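Local coordinates for protein alpha,alpha-trehalose-phosphate synthase (UDP-forming) (Burkholderia xenovorans, PDB 5V0T) that belongs to glycosyltransferase family 20, a group of enzymes with the two-domain GT-B architecture, and holds UDP and 6-O-phosphono-alpha-D-glucopyranose in this structure, at residues 54-60 with 75-79. Residues are numbered along the deposited sequence.
Sequences VLSSGQP and IALMR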
# COMPACT_ATOMS: atom_id res chain seq x y z
N VAL A 54 7.76 18.21 11.06
CA VAL A 54 7.07 19.42 10.65
C VAL A 54 7.59 20.57 11.50
O VAL A 54 7.67 20.45 12.73
CB VAL A 54 5.55 19.28 10.79
CG1 VAL A 54 4.86 20.57 10.33
CG2 VAL A 54 5.04 18.08 10.00
N LEU A 55 7.93 21.69 10.86
CA LEU A 55 8.52 22.85 11.54
C LEU A 55 7.49 23.95 11.73
O LEU A 55 6.77 24.32 10.79
CB LEU A 55 9.71 23.40 10.75
CG LEU A 55 10.87 22.47 10.43
CD1 LEU A 55 12.03 23.27 9.84
CD2 LEU A 55 11.31 21.72 11.67
N SER A 56 7.43 24.50 12.95
CA SER A 56 6.61 25.67 13.24
C SER A 56 7.28 26.96 12.80
O SER A 56 6.60 27.95 12.54
CB SER A 56 6.29 25.75 14.73
OG SER A 56 5.79 24.52 15.23
N SER A 57 8.61 26.97 12.72
CA SER A 57 9.37 28.16 12.35
C SER A 57 10.75 27.71 11.90
O SER A 57 11.11 26.53 11.99
CB SER A 57 9.46 29.15 13.52
OG SER A 57 10.13 28.55 14.62
N GLY A 58 11.54 28.67 11.43
CA GLY A 58 12.84 28.37 10.89
C GLY A 58 12.77 27.92 9.44
O GLY A 58 11.75 28.05 8.76
N GLN A 59 13.88 27.36 8.98
CA GLN A 59 14.03 26.91 7.60
C GLN A 59 14.41 25.44 7.57
O GLN A 59 15.31 25.02 8.31
CB GLN A 59 15.09 27.74 6.87
CG GLN A 59 14.73 29.21 6.73
CD GLN A 59 13.43 29.40 5.97
OE1 GLN A 59 13.21 28.78 4.93
NE2 GLN A 59 12.56 30.26 6.49
N PRO A 60 13.77 24.62 6.73
CA PRO A 60 14.19 23.23 6.60
C PRO A 60 15.58 23.15 5.98
O PRO A 60 15.95 23.97 5.14
CB PRO A 60 13.14 22.61 5.68
CG PRO A 60 11.98 23.56 5.70
CD PRO A 60 12.60 24.92 5.88
N ILE A 75 14.41 15.93 4.50
CA ILE A 75 14.17 17.33 4.84
C ILE A 75 12.80 17.44 5.49
O ILE A 75 11.86 16.72 5.14
CB ILE A 75 14.31 18.23 3.60
CG1 ILE A 75 14.39 19.71 4.00
CG2 ILE A 75 13.18 17.96 2.59
CD1 ILE A 75 14.95 20.63 2.89
N ALA A 76 12.69 18.35 6.46
CA ALA A 76 11.41 18.62 7.09
C ALA A 76 10.50 19.44 6.16
O ALA A 76 10.93 20.00 5.14
CB ALA A 76 11.61 19.37 8.41
N LEU A 77 9.23 19.50 6.52
CA LEU A 77 8.25 20.34 5.85
C LEU A 77 7.87 21.48 6.77
O LEU A 77 7.73 21.29 7.99
CB LEU A 77 7.00 19.54 5.46
CG LEU A 77 7.14 18.56 4.29
CD1 LEU A 77 5.90 17.70 4.15
CD2 LEU A 77 7.40 19.34 3.01
N MET A 78 7.72 22.68 6.22
CA MET A 78 7.09 23.75 6.98
C MET A 78 5.64 23.38 7.25
O MET A 78 5.01 22.66 6.47
CB MET A 78 7.16 25.08 6.21
CG MET A 78 8.56 25.59 5.91
SD MET A 78 9.52 25.86 7.41
CE MET A 78 8.56 27.15 8.21
N ARG A 79 5.10 23.89 8.36
CA ARG A 79 3.71 23.61 8.73
C ARG A 79 2.76 23.93 7.59
O ARG A 79 1.87 23.14 7.25
CB ARG A 79 3.32 24.39 9.98
CG ARG A 79 1.82 24.36 10.30
CD ARG A 79 1.38 22.96 10.72
NE ARG A 79 2.17 22.46 11.84
CZ ARG A 79 2.03 21.25 12.38
NH1 ARG A 79 1.13 20.40 11.91
NH2 ARG A 79 2.81 20.89 13.40
O HOH W 1 5.76 21.43 14.60
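Val54 opens the contact in parallel register with Leu77, the CA atoms 5.0 Å apart, and Val54 CA makes a CA-H...O contact of 3.3 Å to Leu77 O. Val54 CG1 lies 3.6 Å from Arg79 CZ, over one face of the guanidinium. The same arginine reaches a water that accepts from Arg79 NH2 (3.2 Å), donates to Val54 O (2.8 Å) and binds Ser56 OG (3.2 Å), tying the end of the strand to the first turn of the helix. Leu55 pairs with Met78 and supplies both direct hydrogen bonds: Leu55 N donates to Leu77 O (2.9 Å), and Leu55 O accepts from Arg79 N (3.0 Å). Its side chain lies on the sheet face of Met78, with Leu55 CB 4.2 Å from Met78 SD, while Leu55 CG meets Ala76 CB at 3.8 Å. From Ser56 the chain leaves the sheet and loops round the Met78 side chain, where Met78 CE comes 3.4 Å from Gly58 O. Gly58, at phi 83° and psi -167°, takes a conformation in which a CB would clash with the preceding carbonyl. Pro60 brings the loop back: Pro60 CD packs on Met78 SD at 3.6 Å and Pro60 CB on Ile75 CG1, also at 3.6 Å. Beyond this apolar patch, Trp121 of helix 109-126 touches both Pro60 and Ile75. Met78 is the N-cap residue of helix 79-98, so the short parallel pairing ends where strand passes into helix, at the surface edge of the Rossmann-like N-terminal domain of a GT-B glycosyltransferase.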